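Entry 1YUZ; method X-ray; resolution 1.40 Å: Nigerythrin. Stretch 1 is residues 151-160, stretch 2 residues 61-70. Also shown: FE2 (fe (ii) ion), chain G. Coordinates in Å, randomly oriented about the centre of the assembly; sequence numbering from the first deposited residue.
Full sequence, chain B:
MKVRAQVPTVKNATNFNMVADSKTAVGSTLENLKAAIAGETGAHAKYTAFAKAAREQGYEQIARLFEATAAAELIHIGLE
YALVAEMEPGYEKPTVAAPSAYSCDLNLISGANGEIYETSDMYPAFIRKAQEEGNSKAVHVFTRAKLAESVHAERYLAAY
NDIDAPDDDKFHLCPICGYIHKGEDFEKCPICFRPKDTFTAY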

# COMPACT_ATOMS: atom_id res chain seq x y z
N VAL B 151 -1.88 0.64 8.57
CA VAL B 151 -3.13 -0.10 8.45
C VAL B 151 -3.99 0.65 7.43
O VAL B 151 -4.63 0.03 6.58
CB VAL B 151 -3.87 -0.18 9.81
CG1 VAL B 151 -5.31 -0.62 9.60
CG2 VAL B 151 -3.16 -1.17 10.72
N HIS B 152 -3.98 1.97 7.49
CA HIS B 152 -4.75 2.78 6.54
C HIS B 152 -4.25 2.52 5.13
O HIS B 152 -5.04 2.42 4.19
CB HIS B 152 -4.59 4.26 6.86
CG HIS B 152 -5.15 4.66 8.19
ND1 HIS B 152 -4.88 5.89 8.76
CD2 HIS B 152 -5.96 4.01 9.05
CE1 HIS B 152 -5.51 5.97 9.92
NE2 HIS B 152 -6.17 4.84 10.12
N ALA B 153 -2.94 2.42 4.97
CA ALA B 153 -2.36 2.17 3.66
C ALA B 153 -2.88 0.84 3.11
O ALA B 153 -3.28 0.76 1.96
CB ALA B 153 -0.83 2.14 3.75
N GLU B 154 -2.87 -0.20 3.95
CA GLU B 154 -3.35 -1.50 3.50
C GLU B 154 -4.83 -1.45 3.15
O GLU B 154 -5.25 -2.03 2.15
CB GLU B 154 -3.11 -2.56 4.57
CG GLU B 154 -3.57 -3.94 4.13
CD GLU B 154 -3.35 -5.01 5.18
OE1 GLU B 154 -3.85 -6.14 4.97
OE2 GLU B 154 -2.69 -4.74 6.20
N ARG B 155 -5.63 -0.76 3.96
CA ARG B 155 -7.06 -0.66 3.70
C ARG B 155 -7.31 0.03 2.37
O ARG B 155 -8.19 -0.38 1.61
CB ARG B 155 -7.74 0.12 4.84
CG ARG B 155 -7.82 -0.65 6.16
CD ARG B 155 -9.17 -1.35 6.33
NE ARG B 155 -9.51 -2.25 5.23
CZ ARG B 155 -8.92 -3.42 5.01
NH1 ARG B 155 -7.96 -3.84 5.82
NH2 ARG B 155 -9.31 -4.17 3.99
N TYR B 156 -6.54 1.07 2.07
CA TYR B 156 -6.71 1.78 0.81
C TYR B 156 -6.34 0.90 -0.38
O TYR B 156 -7.01 0.91 -1.40
CB TYR B 156 -5.87 3.05 0.80
CG TYR B 156 -6.45 4.19 1.62
CD1 TYR B 156 -5.62 5.14 2.21
CD2 TYR B 156 -7.83 4.36 1.74
CE1 TYR B 156 -6.15 6.23 2.90
CE2 TYR B 156 -8.37 5.45 2.42
CZ TYR B 156 -7.52 6.38 3.00
OH TYR B 156 -8.05 7.47 3.65
N LEU B 157 -5.26 0.13 -0.25
CA LEU B 157 -4.84 -0.74 -1.34
C LEU B 157 -5.86 -1.87 -1.54
O LEU B 157 -6.15 -2.26 -2.67
CB LEU B 157 -3.45 -1.31 -1.07
CG LEU B 157 -2.34 -0.25 -1.03
CD1 LEU B 157 -1.05 -0.85 -0.51
CD2 LEU B 157 -2.13 0.33 -2.42
N ALA B 158 -6.41 -2.39 -0.44
CA ALA B 158 -7.41 -3.45 -0.54
C ALA B 158 -8.64 -2.91 -1.26
O ALA B 158 -9.21 -3.57 -2.12
CB ALA B 158 -7.79 -3.93 0.86
N ALA B 159 -9.04 -1.69 -0.90
CA ALA B 159 -10.21 -1.07 -1.52
C ALA B 159 -9.95 -0.81 -3.00
O ALA B 159 -10.85 -0.93 -3.83
CB ALA B 159 -10.53 0.24 -0.82
N TYR B 160 -8.71 -0.46 -3.34
CA TYR B 160 -8.33 -0.20 -4.72
C TYR B 160 -8.41 -1.50 -5.53
O TYR B 160 -8.93 -1.52 -6.64
CB TYR B 160 -6.90 0.35 -4.75
CG TYR B 160 -6.35 0.66 -6.13
CD1 TYR B 160 -6.52 1.91 -6.71
CD2 TYR B 160 -5.59 -0.29 -6.82
CE1 TYR B 160 -5.94 2.22 -7.94
CE2 TYR B 160 -5.01 0.01 -8.04
CZ TYR B 160 -5.19 1.26 -8.59
OH TYR B 160 -4.57 1.57 -9.78
FE FE2 G . -3.73 7.69 8.17
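Stretch 2 (61-70) QIARLFEATA

Antiparallel helices in a bundle meet through one stripe of side chains that recurs every three or four residues, and nigerythrin offers a compact example. Residues 61–70 form a continuous stretch of α-helix, with each amide from L65 to A70 donating to the carbonyl four residues earlier. This helix runs against 151–160, likewise helical throughout, with 170° between the two N-to-C directions and 11.0 Å between the axes at closest approach. Because the directions oppose, the start of stretch 2 meets the end of stretch 1: CA of I62 lies 6.7 Å from CA of A159, CA of L65 lies 8.0 Å from CA of Y156, and CA of T69 lies 6.9 Å from CA of H152.

Q61 makes no contact, and the stripe begins at I62. Its CA-to-CB bond points sideways, but the side chain, in the m, t rotamer, comes nearer at its end, bringing CG1 to 4.2 Å from CB of A159. The small alanine faces stretch 2 here, and the backbones are at their nearest among the registered pairs. A63 and R64 lie out of reach. One turn on, L65 points toward the partner helix and has the largest covered area of any residue in stretch 2. Its CD2 serves several neighbours at once, lying 3.6 Å from O of R155, 3.8 Å from CD2 of Y156 and 3.9 Å from CB of A159, while CD1 approaches CB of R155 at 4.1 Å.

F66 starts out sideways and turns its ring toward Y156. The two rings meet obliquely, with centroids 5.2 Å apart and planes at 44°; CE2 of F66 lies 3.4 Å from CE2 of Y156, and the tyrosine OH sits at the edge of the phenylalanine ring, 3.4 Å from CD2 of F66. E67 points away and A68 is out of reach, so the stripe resumes only at T69.

T69 shows how a polar residue can serve a largely apolar seam. Its OG1 donates to O of L65 (2.8 Å) within its own helix, and a water bridges to the other helix, donating to OG1 of T69 at 2.8 Å and to O of H152 at 3.1 Å. No direct hydrogen bond joins the stretches. The methyl CG2 of T69 lies over one face of the H152 ring, 3.7 Å from its centroid, in a CH–π contact, while ND1 of H152 binds the iron at 2.2 Å; CB of T69 also packs 3.3 Å from OH of Y156. A70 points away, closing the pattern.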

# COMPACT_ATOMS: atom_id res chain seq x y z
N GLN B 61 -19.09 2.28 -0.18
CA GLN B 61 -18.23 1.65 0.80
C GLN B 61 -16.88 2.36 0.89
O GLN B 61 -16.37 2.59 1.98
CB GLN B 61 -18.02 0.16 0.49
CG GLN B 61 -17.13 -0.53 1.51
CD GLN B 61 -17.09 -2.03 1.35
OE1 GLN B 61 -16.83 -2.55 0.27
NE2 GLN B 61 -17.34 -2.75 2.45
N ILE B 62 -16.32 2.73 -0.26
CA ILE B 62 -15.05 3.44 -0.24
C ILE B 62 -15.22 4.79 0.43
O ILE B 62 -14.34 5.25 1.16
CB ILE B 62 -14.48 3.60 -1.67
CG1 ILE B 62 -13.99 2.24 -2.18
CG2 ILE B 62 -13.33 4.61 -1.68
CD1 ILE B 62 -13.57 2.22 -3.64
N ALA B 63 -16.37 5.44 0.22
CA ALA B 63 -16.63 6.72 0.86
C ALA B 63 -16.58 6.53 2.37
O ALA B 63 -16.02 7.35 3.10
CB ALA B 63 -17.99 7.25 0.45
N ARG B 64 -17.17 5.43 2.85
CA ARG B 64 -17.17 5.14 4.27
C ARG B 64 -15.75 4.91 4.78
O ARG B 64 -15.43 5.28 5.91
CB ARG B 64 -18.06 3.93 4.58
CG ARG B 64 -19.55 4.23 4.44
CD ARG B 64 -20.42 3.10 4.96
NE ARG B 64 -20.53 1.97 4.04
CZ ARG B 64 -19.93 0.79 4.21
NH1 ARG B 64 -19.17 0.58 5.28
NH2 ARG B 64 -20.10 -0.18 3.33
N LEU B 65 -14.91 4.30 3.96
CA LEU B 65 -13.53 4.07 4.37
C LEU B 65 -12.81 5.41 4.50
O LEU B 65 -12.07 5.63 5.46
CB LEU B 65 -12.80 3.18 3.35
CG LEU B 65 -11.31 2.97 3.64
CD1 LEU B 65 -11.10 2.41 5.04
CD2 LEU B 65 -10.72 2.04 2.59
N PHE B 66 -13.02 6.32 3.55
CA PHE B 66 -12.38 7.63 3.62
C PHE B 66 -12.89 8.39 4.85
O PHE B 66 -12.12 9.09 5.50
CB PHE B 66 -12.67 8.44 2.35
CG PHE B 66 -11.78 8.09 1.19
CD1 PHE B 66 -12.33 7.80 -0.06
CD2 PHE B 66 -10.39 8.08 1.32
CE1 PHE B 66 -11.51 7.50 -1.15
CE2 PHE B 66 -9.57 7.79 0.23
CZ PHE B 66 -10.14 7.50 -1.00
N GLU B 67 -14.17 8.24 5.16
CA GLU B 67 -14.74 8.93 6.31
C GLU B 67 -14.17 8.36 7.61
O GLU B 67 -13.86 9.10 8.53
CB GLU B 67 -16.27 8.80 6.28
CG GLU B 67 -16.86 9.54 5.09
CD GLU B 67 -18.30 9.18 4.80
OE1 GLU B 67 -18.81 8.17 5.34
OE2 GLU B 67 -18.94 9.91 4.01
N ALA B 68 -14.02 7.04 7.66
CA ALA B 68 -13.46 6.40 8.84
C ALA B 68 -12.00 6.83 9.01
O ALA B 68 -11.56 7.11 10.12
CB ALA B 68 -13.55 4.88 8.71
N THR B 69 -11.26 6.88 7.91
CA THR B 69 -9.86 7.26 7.99
C THR B 69 -9.70 8.74 8.35
O THR B 69 -8.78 9.10 9.08
CB THR B 69 -9.12 6.94 6.68
OG1 THR B 69 -9.41 5.59 6.30
CG2 THR B 69 -7.61 7.04 6.90
N ALA B 70 -10.60 9.59 7.86
CA ALA B 70 -10.53 11.00 8.22
C ALA B 70 -10.72 11.08 9.73
O ALA B 70 -10.01 11.81 10.42
CB ALA B 70 -11.63 11.78 7.51
O HOH W 1 -7.69 3.49 5.51
O HOH W 2 -2.67 9.61 7.61